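Local coordinates for protein alpha-2,3-sialyltransferase (Campylobacter jejuni, PDB 2P2V) that probably transfers sialic acid from a CMP-activated donor to acceptor sugars in alpha-2,3 linkage, and here binds a fluorinated donor analogue, at residues L13-K17 against N18-I22; E183-S186 against T187-T191; I233-H237 against F238-I242. One frame throughout, in Å; residues are numbered along the deposited sequence.

Contact 1: residues L13-K17 against N18-I22; sequences LIVSK and NMQNI. With EDO (1,2-ethanediol), chain H.
A type I beta turn runs from Ser-16 to Met-19 and leads the N-terminal loop into strand 21-25. It is closed by the backbone bond from Met-19 N to Ser-16 O, 3.1 Å long and nearly straight (169°). The donor sits well above the carbonyl plane, 48° out of it. Inside this turn lies a smaller one. Ser-16 OG points forward along the chain, opposite its own backbone N (chi1 168°), and there it accepts a weak hydrogen bond from Asn-18 N at 3.3 Å. This is the pattern of an ST turn. A water bridges the two ends of the turn. It accepts from Ser-16 N at 2.9 Å and donates to Met-19 O at 2.9 Å, so both backbone groups have a partner. Branch CG1 of Val-15 comes up to the same carbonyl, 3.5 Å from Met-19 O.

Gln-20 folds back over the turn. Its amide carbon CD rests 3.4 Å from Lys-17 O. Its NE2 lies 3.6 Å from Lys-17 CD, where the two side chains cross obliquely and the lysine, bent at chi2, runs on past the amide. The other amide atom is engaged by a bound 1,2-ethanediol, probably from the crystallisation liquor: the diol O1 donates to Gln-20 OE1 at 2.6 Å. The diol O2 accepts from Gln-20 N. One small molecule thus grips both the backbone and the side chain of this residue.

The turn lies at the protein surface, at the start of inner strand 21-25. That strand runs between strands 44-48 and 165-169 of the central parallel sheet. Gln-20 bonds through its backbone to Lys-164 and Thr-165, and Asn-21 to Asp-44. Val-15 packs on Tyr-163, and Met-19 touches Asp-44.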
ATOM      1  N   LEU A  13       7.972  14.294 -18.219  1.00 43.97           N
ATOM      2  CA  LEU A  13       7.821  15.492 -19.040  1.00 41.82           C
ATOM      3  C   LEU A  13       8.390  16.684 -18.239  1.00 41.82           C
ATOM      4  O   LEU A  13       7.765  17.164 -17.297  1.00 40.93           O
ATOM      5  CB  LEU A  13       6.336  15.696 -19.432  1.00 40.85           C
ATOM      6  CG  LEU A  13       5.974  16.531 -20.668  1.00 38.10           C
ATOM      7  CD1 LEU A  13       4.488  16.396 -20.981  1.00 33.92           C
ATOM      8  CD2 LEU A  13       6.331  18.039 -20.503  1.00 36.33           C
ATOM      9  N   ILE A  14       9.575  17.157 -18.635  1.00 41.61           N
ATOM     10  CA  ILE A  14      10.243  18.255 -17.937  1.00 42.58           C
ATOM     11  C   ILE A  14      10.232  19.506 -18.829  1.00 42.06           C
ATOM     12  O   ILE A  14      10.727  19.475 -19.953  1.00 42.88           O
ATOM     13  CB  ILE A  14      11.671  17.853 -17.540  1.00 42.41           C
ATOM     14  CG1 ILE A  14      11.658  16.580 -16.691  1.00 43.23           C
ATOM     15  CG2 ILE A  14      12.354  18.976 -16.750  1.00 44.29           C
ATOM     16  CD1 ILE A  14      13.063  16.072 -16.308  1.00 43.62           C
ATOM     17  N   VAL A  15       9.606  20.572 -18.340  1.00 42.11           N
ATOM     18  CA  VAL A  15       9.553  21.865 -19.030  1.00 41.98           C
ATOM     19  C   VAL A  15      10.784  22.667 -18.532  1.00 43.27           C
ATOM     20  O   VAL A  15      10.971  22.817 -17.322  1.00 42.50           O
ATOM     21  CB  VAL A  15       8.224  22.609 -18.702  1.00 41.30           C
ATOM     22  CG1 VAL A  15       8.146  23.991 -19.387  1.00 38.49           C
ATOM     23  CG2 VAL A  15       7.029  21.748 -19.118  1.00 41.41           C
ATOM     24  N   SER A  16      11.632  23.136 -19.447  1.00 44.50           N
ATOM     25  CA  SER A  16      12.724  24.049 -19.060  1.00 46.76           C
ATOM     26  C   SER A  16      12.263  25.501 -19.058  1.00 47.18           C
ATOM     27  O   SER A  16      11.414  25.876 -19.849  1.00 47.02           O
ATOM     28  CB  SER A  16      13.902  23.928 -20.020  1.00 47.30           C
ATOM     29  OG  SER A  16      14.836  24.994 -19.802  1.00 50.79           O
ATOM     30  N   LYS A  17      12.870  26.330 -18.201  1.00 48.52           N
ATOM     31  CA  LYS A  17      12.592  27.787 -18.169  1.00 49.70           C
ATOM     32  C   LYS A  17      12.685  28.513 -19.528  1.00 48.82           C
ATOM     33  O   LYS A  17      12.039  29.537 -19.739  1.00 49.59           O
ATOM     34  CB  LYS A  17      13.496  28.480 -17.140  1.00 50.57           C
ATOM     35  CG  LYS A  17      13.343  27.962 -15.689  1.00 54.56           C
ATOM     36  CD  LYS A  17      12.040  28.425 -15.007  1.00 58.53           C
ATOM     37  CE  LYS A  17      12.192  28.421 -13.474  1.00 60.61           C
ATOM     38  NZ  LYS A  17      10.883  28.367 -12.732  1.00 61.94           N
ATOM     39  N   ASN A  18      13.460  27.960 -20.454  1.00 48.31           N
ATOM     40  CA  ASN A  18      13.717  28.600 -21.750  1.00 47.22           C
ATOM     41  C   ASN A  18      12.636  28.401 -22.793  1.00 46.13           C
ATOM     42  O   ASN A  18      12.663  29.053 -23.835  1.00 46.11           O
ATOM     43  CB  ASN A  18      15.046  28.112 -22.320  1.00 47.50           C
ATOM     44  CG  ASN A  18      16.165  28.264 -21.348  1.00 49.66           C
ATOM     45  OD1 ASN A  18      16.221  29.250 -20.602  1.00 51.07           O
ATOM     46  ND2 ASN A  18      17.064  27.271 -21.313  1.00 51.71           N
ATOM     47  N   MET A  19      11.687  27.490 -22.531  1.00 44.36           N
ATOM     48  CA  MET A  19      10.600  27.261 -23.455  1.00 41.53           C
ATOM     49  C   MET A  19       9.377  26.835 -22.631  1.00 40.64           C
ATOM     50  O   MET A  19       9.286  25.689 -22.187  1.00 40.73           O
ATOM     51  CB  MET A  19      11.006  26.199 -24.494  1.00 41.28           C
ATOM     52  CG  MET A  19      10.313  26.343 -25.858  1.00 40.66           C
ATOM     53  SD  MET A  19       8.509  26.234 -25.769  1.00 38.96           S
ATOM     54  CE  MET A  19       8.399  24.448 -25.418  1.00 40.92           C
ATOM     55  N   GLN A  20       8.462  27.772 -22.415  1.00 38.16           N
ATOM     56  CA  GLN A  20       7.301  27.530 -21.561  1.00 36.26           C
ATOM     57  C   GLN A  20       5.996  27.738 -22.316  1.00 33.51           C
ATOM     58  O   GLN A  20       4.964  28.053 -21.723  1.00 32.92           O
ATOM     59  CB  GLN A  20       7.387  28.433 -20.316  1.00 36.66           C
ATOM     60  CG  GLN A  20       8.621  28.197 -19.443  1.00 37.47           C
ATOM     61  CD  GLN A  20       8.885  29.355 -18.464  1.00 38.78           C
ATOM     62  OE1 GLN A  20       8.788  30.521 -18.845  1.00 42.00           O
ATOM     63  NE2 GLN A  20       9.206  29.030 -17.205  1.00 39.77           N
ATOM     64  N   ASN A  21       6.030  27.538 -23.635  1.00 31.73           N
ATOM     65  CA  ASN A  21       4.885  27.769 -24.482  1.00 30.60           C
ATOM     66  C   ASN A  21       4.229  26.450 -24.858  1.00 28.60           C
ATOM     67  O   ASN A  21       4.905  25.537 -25.289  1.00 27.93           O
ATOM     68  CB  ASN A  21       5.275  28.413 -25.828  1.00 31.96           C
ATOM     69  CG  ASN A  21       5.812  29.852 -25.672  1.00 34.90           C
ATOM     70  OD1 ASN A  21       5.364  30.607 -24.800  1.00 34.07           O
ATOM     71  ND2 ASN A  21       6.767  30.223 -26.542  1.00 35.87           N
ATOM     72  N   ILE A  22       2.921  26.424 -24.793  1.00 27.73           N
ATOM     73  CA  ILE A  22       2.237  25.166 -25.121  1.00 27.48           C
ATOM     74  C   ILE A  22       1.044  25.494 -25.992  1.00 26.23           C
ATOM     75  O   ILE A  22       0.322  26.445 -25.722  1.00 28.54           O
ATOM     76  CB  ILE A  22       1.894  24.387 -23.790  1.00 26.01           C
ATOM     77  CG1 ILE A  22       1.279  22.990 -24.104  1.00 24.33           C
ATOM     78  CG2 ILE A  22       0.947  25.161 -22.895  1.00 27.35           C
ATOM     79  CD1 ILE A  22       2.248  22.040 -24.739  1.00 21.25           C
TER
HETATM   80  C1  EDO H 706       8.999  32.291 -21.798  1.00 52.88           C
HETATM   81  O1  EDO H 706       8.002  32.116 -20.767  1.00 53.62           O
HETATM   82  C2  EDO H 706       9.690  30.970 -22.128  1.00 51.61           C
HETATM   83  O2  EDO H 706       9.188  30.444 -23.369  1.00 47.41           O
HETATM   84  O   HOH W   1      10.737  23.159 -22.213  1.00 35.00           O

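Contact 2: residues E183-S186 against T187-T191; sequences EAMS and TNIKT
Ser-186 is the N-cap of helix 187-192, and with Met-185 and Ile-189 it makes up most of the contact. Its carbonyl O receives Lys-190 N at 3.2 Å with an almost straight N-H (175°), in the first turn of the helix. Its side chain does a different job. OG sits between the backbone N and the carbonyl carbon (chi1 56°), which places it 3.4 Å from Ile-189 CG1. The polar partner of OG is Asp-260, whose carboxylate also takes the backbone N-H of Asn-188. The aspartate therefore ties the cap residue and the helix start together.

Ile-189 packs against the incoming loop. Its CG1 meets Ala-184 O at 3.5 Å, and its CG2 approaches Met-185 SD at 4.3 Å, a loose apolar touch. The same side chain lies near the bound donor analogue.

Met-185 is the centre of an inverse gamma turn, which bends the chain just ahead of the cap. Its side chain and that of Lys-190 cross at about a right angle. Met-185 CB lies 3.8 Å from Lys-190 CE, and Met-185 CE curls back to 3.9 Å from Lys-190 CG. The lysine reaches it by extending beyond CG. Met-185 N also donates to Glu-183 OE2 at 2.6 Å, in a bent bond that meets the carboxylate on its anti side.

Met-185 touches Phe-199, Ser-186 touches Phe-53, and Asn-188 packs near Ile-261 and Leu-263. Helix 187-192 itself follows the long loop that leaves strand 165-169.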
ATOM      1  N   GLU A 183     -15.816  13.277 -39.480  1.00 59.53           N
ATOM      2  CA  GLU A 183     -16.882  12.401 -39.048  1.00 60.52           C
ATOM      3  C   GLU A 183     -16.499  11.783 -37.712  1.00 60.34           C
ATOM      4  O   GLU A 183     -15.553  11.001 -37.640  1.00 60.24           O
ATOM      5  CB  GLU A 183     -17.148  11.290 -40.074  1.00 60.97           C
ATOM      6  CG  GLU A 183     -18.217  10.300 -39.607  1.00 63.24           C
ATOM      7  CD  GLU A 183     -19.476  11.012 -39.102  1.00 66.12           C
ATOM      8  OE1 GLU A 183     -20.057  11.826 -39.873  1.00 67.65           O
ATOM      9  OE2 GLU A 183     -19.871  10.770 -37.940  1.00 65.33           O
ATOM     10  N   ALA A 184     -17.253  12.123 -36.669  1.00 60.78           N
ATOM     11  CA  ALA A 184     -17.002  11.593 -35.321  1.00 60.96           C
ATOM     12  C   ALA A 184     -17.640  10.217 -35.085  1.00 61.06           C
ATOM     13  O   ALA A 184     -17.102   9.407 -34.317  1.00 61.01           O
ATOM     14  CB  ALA A 184     -17.452  12.584 -34.256  1.00 60.95           C
ATOM     15  N   MET A 185     -18.780   9.956 -35.737  1.00 60.69           N
ATOM     16  CA  MET A 185     -19.429   8.639 -35.665  1.00 60.60           C
ATOM     17  C   MET A 185     -18.877   7.717 -36.753  1.00 59.49           C
ATOM     18  O   MET A 185     -19.615   7.240 -37.641  1.00 59.47           O
ATOM     19  CB  MET A 185     -20.957   8.755 -35.765  1.00 61.27           C
ATOM     20  CG  MET A 185     -21.612   9.484 -34.597  1.00 64.10           C
ATOM     21  SD  MET A 185     -21.523   8.587 -33.028  1.00 69.88           S
ATOM     22  CE  MET A 185     -22.745   7.282 -33.270  1.00 68.75           C
ATOM     23  N   SER A 186     -17.564   7.487 -36.680  1.00 57.35           N
ATOM     24  CA  SER A 186     -16.872   6.591 -37.594  1.00 55.47           C
ATOM     25  C   SER A 186     -17.281   5.159 -37.267  1.00 54.10           C
ATOM     26  O   SER A 186     -17.963   4.908 -36.267  1.00 53.85           O
ATOM     27  CB  SER A 186     -15.360   6.774 -37.470  1.00 55.35           C
ATOM     28  OG  SER A 186     -14.966   6.581 -36.126  1.00 55.04           O
ATOM     29  N   THR A 187     -16.890   4.219 -38.120  1.00 52.79           N
ATOM     30  CA  THR A 187     -17.329   2.839 -37.949  1.00 51.37           C
ATOM     31  C   THR A 187     -16.856   2.278 -36.596  1.00 50.10           C
ATOM     32  O   THR A 187     -17.626   1.649 -35.881  1.00 48.55           O
ATOM     33  CB  THR A 187     -16.850   1.932 -39.102  1.00 51.67           C
ATOM     34  OG1 THR A 187     -16.901   2.655 -40.338  1.00 52.99           O
ATOM     35  CG2 THR A 187     -17.751   0.716 -39.209  1.00 52.07           C
ATOM     36  N   ASN A 188     -15.593   2.523 -36.245  1.00 48.69           N
ATOM     37  CA  ASN A 188     -15.047   1.956 -35.002  1.00 48.32           C
ATOM     38  C   ASN A 188     -15.620   2.585 -33.730  1.00 48.81           C
ATOM     39  O   ASN A 188     -15.826   1.890 -32.736  1.00 48.30           O
ATOM     40  CB  ASN A 188     -13.521   1.994 -35.009  1.00 46.60           C
ATOM     41  CG  ASN A 188     -12.920   1.066 -36.039  1.00 45.85           C
ATOM     42  OD1 ASN A 188     -11.768   1.240 -36.441  1.00 41.40           O
ATOM     43  ND2 ASN A 188     -13.696   0.042 -36.470  1.00 43.01           N
ATOM     44  N   ILE A 189     -15.884   3.892 -33.766  1.00 50.24           N
ATOM     45  CA  ILE A 189     -16.534   4.566 -32.639  1.00 52.24           C
ATOM     46  C   ILE A 189     -17.897   3.903 -32.355  1.00 54.16           C
ATOM     47  O   ILE A 189     -18.193   3.524 -31.212  1.00 54.24           O
ATOM     48  CB  ILE A 189     -16.663   6.118 -32.875  1.00 52.17           C
ATOM     49  CG1 ILE A 189     -15.293   6.832 -32.736  1.00 51.87           C
ATOM     50  CG2 ILE A 189     -17.739   6.750 -31.958  1.00 52.10           C
ATOM     51  CD1 ILE A 189     -14.636   6.771 -31.311  1.00 47.75           C
ATOM     52  N   LYS A 190     -18.690   3.732 -33.418  1.00 55.95           N
ATOM     53  CA  LYS A 190     -19.972   3.005 -33.357  1.00 58.27           C
ATOM     54  C   LYS A 190     -19.859   1.599 -32.764  1.00 59.04           C
ATOM     55  O   LYS A 190     -20.690   1.211 -31.952  1.00 59.53           O
ATOM     56  CB  LYS A 190     -20.623   2.945 -34.746  1.00 57.86           C
ATOM     57  CG  LYS A 190     -21.176   4.281 -35.247  1.00 58.53           C
ATOM     58  CD  LYS A 190     -21.608   4.169 -36.703  1.00 58.92           C
ATOM     59  CE  LYS A 190     -22.196   5.464 -37.224  1.00 59.34           C
ATOM     60  NZ  LYS A 190     -22.077   5.468 -38.719  1.00 61.18           N
ATOM     61  N   THR A 191     -18.829   0.847 -33.147  1.00 60.76           N
ATOM     62  CA  THR A 191     -18.686  -0.532 -32.680  1.00 62.70           C
ATOM     63  C   THR A 191     -18.395  -0.590 -31.184  1.00 64.74           C
ATOM     64  O   THR A 191     -19.142  -1.231 -30.425  1.00 64.90           O
ATOM     65  CB  THR A 191     -17.586  -1.303 -33.417  1.00 62.33           C
ATOM     66  OG1 THR A 191     -17.791  -1.212 -34.827  1.00 62.46           O
ATOM     67  CG2 THR A 191     -17.608  -2.760 -33.009  1.00 62.40           C
TER

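Contact 3: residues I233-H237 against F238-I242; sequences ILANH and FPLSI
The short 3-10 segment 233-236 ends in a turn that brings Leu-234 against Phe-238. Leu-234 O is the pivot and accepts two backbone N-H groups. Phe-238 N donates to it at 3.0 Å, nearly along the C=O axis, and His-237 N donates at 2.9 Å. The His-237 bond is the i to i+3 bond of a 3-10 turn; the Phe-238 bond is the wider i to i+4 one. Ala-235 CA also makes a C-H...O contact with Phe-238 O at 3.3 Å (134° at the hydrogen).

Leu-234 sends CG forward, opposite its backbone N (chi1 -172°), and so brings CD1 within 3.7 Å of Phe-238 CD1. The methyl meets the ring obliquely. His-237 O lies over one face of that ring, 3.6 Å from Phe-238 CG. From the same residue His-237 CB stands 3.8 Å from Phe-238 CD1. Beyond the proline, Leu-240 turns back, and its CD2 touches Ala-235 CB at 3.6 Å.

The segment comes after strand 224-227, at one edge of the central sheet within the chain. Pro-239 and Ser-241 make backbone hydrogen bonds with Ala-227. Phe-238 is buried and touches Ile-225 of that strand and Leu-214 of helix 207-221. Leu-234 touches Leu-168 of strand 165-169 and Phe-173.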
ATOM      1  N   ILE A 233     -15.740  30.972 -31.306  1.00 50.38           N
ATOM      2  CA  ILE A 233     -16.328  31.409 -30.036  1.00 50.08           C
ATOM      3  C   ILE A 233     -15.289  31.718 -28.946  1.00 48.92           C
ATOM      4  O   ILE A 233     -15.436  32.678 -28.170  1.00 48.66           O
ATOM      5  CB  ILE A 233     -17.279  30.319 -29.497  1.00 50.59           C
ATOM      6  CG1 ILE A 233     -18.588  30.295 -30.292  1.00 52.09           C
ATOM      7  CG2 ILE A 233     -17.578  30.545 -28.038  1.00 52.04           C
ATOM      8  CD1 ILE A 233     -19.284  31.661 -30.407  1.00 54.85           C
ATOM      9  N   LEU A 234     -14.255  30.883 -28.861  1.00 47.11           N
ATOM     10  CA  LEU A 234     -13.278  31.041 -27.803  1.00 46.16           C
ATOM     11  C   LEU A 234     -12.716  32.456 -27.787  1.00 46.21           C
ATOM     12  O   LEU A 234     -12.358  32.971 -26.722  1.00 45.47           O
ATOM     13  CB  LEU A 234     -12.137  30.030 -27.953  1.00 45.47           C
ATOM     14  CG  LEU A 234     -11.139  29.971 -26.805  1.00 43.90           C
ATOM     15  CD1 LEU A 234     -11.737  29.273 -25.611  1.00 41.56           C
ATOM     16  CD2 LEU A 234      -9.870  29.275 -27.242  1.00 44.42           C
ATOM     17  N   ALA A 235     -12.607  33.066 -28.976  1.00 46.80           N
ATOM     18  CA  ALA A 235     -11.866  34.342 -29.110  1.00 46.94           C
ATOM     19  C   ALA A 235     -12.639  35.512 -28.472  1.00 47.37           C
ATOM     20  O   ALA A 235     -12.060  36.574 -28.173  1.00 48.05           O
ATOM     21  CB  ALA A 235     -11.554  34.620 -30.571  1.00 46.80           C
ATOM     22  N   ASN A 236     -13.934  35.285 -28.240  1.00 46.97           N
ATOM     23  CA  ASN A 236     -14.800  36.207 -27.490  1.00 47.04           C
ATOM     24  C   ASN A 236     -14.567  36.175 -25.995  1.00 46.59           C
ATOM     25  O   ASN A 236     -15.129  36.999 -25.266  1.00 46.60           O
ATOM     26  CB  ASN A 236     -16.264  35.868 -27.717  1.00 47.32           C
ATOM     27  CG  ASN A 236     -16.712  36.107 -29.140  1.00 49.94           C
ATOM     28  OD1 ASN A 236     -16.059  36.820 -29.910  1.00 49.67           O
ATOM     29  ND2 ASN A 236     -17.844  35.495 -29.508  1.00 50.83           N
ATOM     30  N   HIS A 237     -13.772  35.204 -25.530  1.00 45.16           N
ATOM     31  CA  HIS A 237     -13.523  35.038 -24.095  1.00 43.72           C
ATOM     32  C   HIS A 237     -12.088  35.113 -23.703  1.00 42.39           C
ATOM     33  O   HIS A 237     -11.781  35.508 -22.576  1.00 42.36           O
ATOM     34  CB  HIS A 237     -14.093  33.728 -23.620  1.00 43.16           C
ATOM     35  CG  HIS A 237     -15.562  33.650 -23.784  1.00 44.10           C
ATOM     36  ND1 HIS A 237     -16.434  34.258 -22.908  1.00 44.59           N
ATOM     37  CD2 HIS A 237     -16.320  33.062 -24.735  1.00 42.65           C
ATOM     38  CE1 HIS A 237     -17.673  34.029 -23.305  1.00 45.20           C
ATOM     39  NE2 HIS A 237     -17.630  33.299 -24.405  1.00 45.60           N
ATOM     40  N   PHE A 238     -11.213  34.719 -24.627  1.00 41.00           N
ATOM     41  CA  PHE A 238      -9.782  34.886 -24.461  1.00 40.03           C
ATOM     42  C   PHE A 238      -9.265  35.674 -25.635  1.00 40.15           C
ATOM     43  O   PHE A 238      -9.802  35.520 -26.754  1.00 40.33           O
ATOM     44  CB  PHE A 238      -9.104  33.508 -24.359  1.00 39.92           C
ATOM     45  CG  PHE A 238      -9.591  32.747 -23.182  1.00 38.61           C
ATOM     46  CD1 PHE A 238     -10.716  31.930 -23.288  1.00 39.87           C
ATOM     47  CD2 PHE A 238      -9.033  32.961 -21.935  1.00 38.80           C
ATOM     48  CE1 PHE A 238     -11.213  31.288 -22.169  1.00 36.31           C
ATOM     49  CE2 PHE A 238      -9.525  32.301 -20.820  1.00 38.19           C
ATOM     50  CZ  PHE A 238     -10.630  31.490 -20.952  1.00 37.02           C
ATOM     51  N   PRO A 239      -8.255  36.536 -25.387  1.00 39.48           N
ATOM     52  CA  PRO A 239      -7.645  37.337 -26.452  1.00 40.19           C
ATOM     53  C   PRO A 239      -6.970  36.459 -27.492  1.00 40.34           C
ATOM     54  O   PRO A 239      -6.200  35.535 -27.128  1.00 39.34           O
ATOM     55  CB  PRO A 239      -6.550  38.120 -25.712  1.00 39.64           C
ATOM     56  CG  PRO A 239      -6.293  37.318 -24.449  1.00 40.31           C
ATOM     57  CD  PRO A 239      -7.638  36.816 -24.083  1.00 39.64           C
ATOM     58  N   LEU A 240      -7.222  36.756 -28.772  1.00 40.48           N
ATOM     59  CA  LEU A 240      -6.360  36.236 -29.826  1.00 39.94           C
ATOM     60  C   LEU A 240      -4.925  36.638 -29.576  1.00 39.27           C
ATOM     61  O   LEU A 240      -4.608  37.787 -29.192  1.00 40.11           O
ATOM     62  CB  LEU A 240      -6.794  36.687 -31.229  1.00 40.18           C
ATOM     63  CG  LEU A 240      -8.151  36.278 -31.781  1.00 41.90           C
ATOM     64  CD1 LEU A 240      -8.399  37.072 -33.070  1.00 41.77           C
ATOM     65  CD2 LEU A 240      -8.251  34.753 -32.030  1.00 42.85           C
ATOM     66  N   SER A 241      -4.043  35.680 -29.781  1.00 38.32           N
ATOM     67  CA  SER A 241      -2.615  35.887 -29.782  1.00 38.87           C
ATOM     68  C   SER A 241      -2.263  36.908 -30.898  1.00 39.18           C
ATOM     69  O   SER A 241      -2.902  36.925 -31.974  1.00 38.70           O
ATOM     70  CB  SER A 241      -1.954  34.544 -30.104  1.00 38.06           C
ATOM     71  OG  SER A 241      -0.631  34.559 -29.642  1.00 44.77           O
ATOM     72  N   ILE A 242      -1.237  37.703 -30.664  1.00 38.82           N
ATOM     73  CA  ILE A 242      -0.812  38.703 -31.675  1.00 39.90           C
ATOM     74  C   ILE A 242      -0.286  38.085 -32.977  1.00 40.04           C
ATOM     75  O   ILE A 242       0.463  37.096 -32.947  1.00 40.94           O
ATOM     76  CB  ILE A 242       0.203  39.692 -31.094  1.00 39.14           C
ATOM     77  CG1 ILE A 242      -0.518  40.683 -30.157  1.00 38.98           C
ATOM     78  CG2 ILE A 242       0.931  40.483 -32.229  1.00 39.76           C
ATOM     79  CD1 ILE A 242       0.448  41.544 -29.284  1.00 39.64           C
TER

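How the contacts relate
The three contacts are local turns set in series along one chain, and none touches another. Contacts 1 and 2 lie on opposite sides of the chain's centre, with their own centres 36 Å apart. Contacts 1 and 3 are closer, with nearest atoms about 9 Å apart. Strand 165-169 connects them: it pairs with strand 21-25, which begins inside contact 1, and packs against Leu-234 and Ser-241 of contact 3. The donor analogue relates contacts 2 and 3, whose nearest atoms are about 18 Å apart. The side chain of Ile-189 in contact 2 is about 6 Å from the bound donor analogue (CSF). The side chain of Leu-234 in contact 3 is about 8 Å from the same CSF.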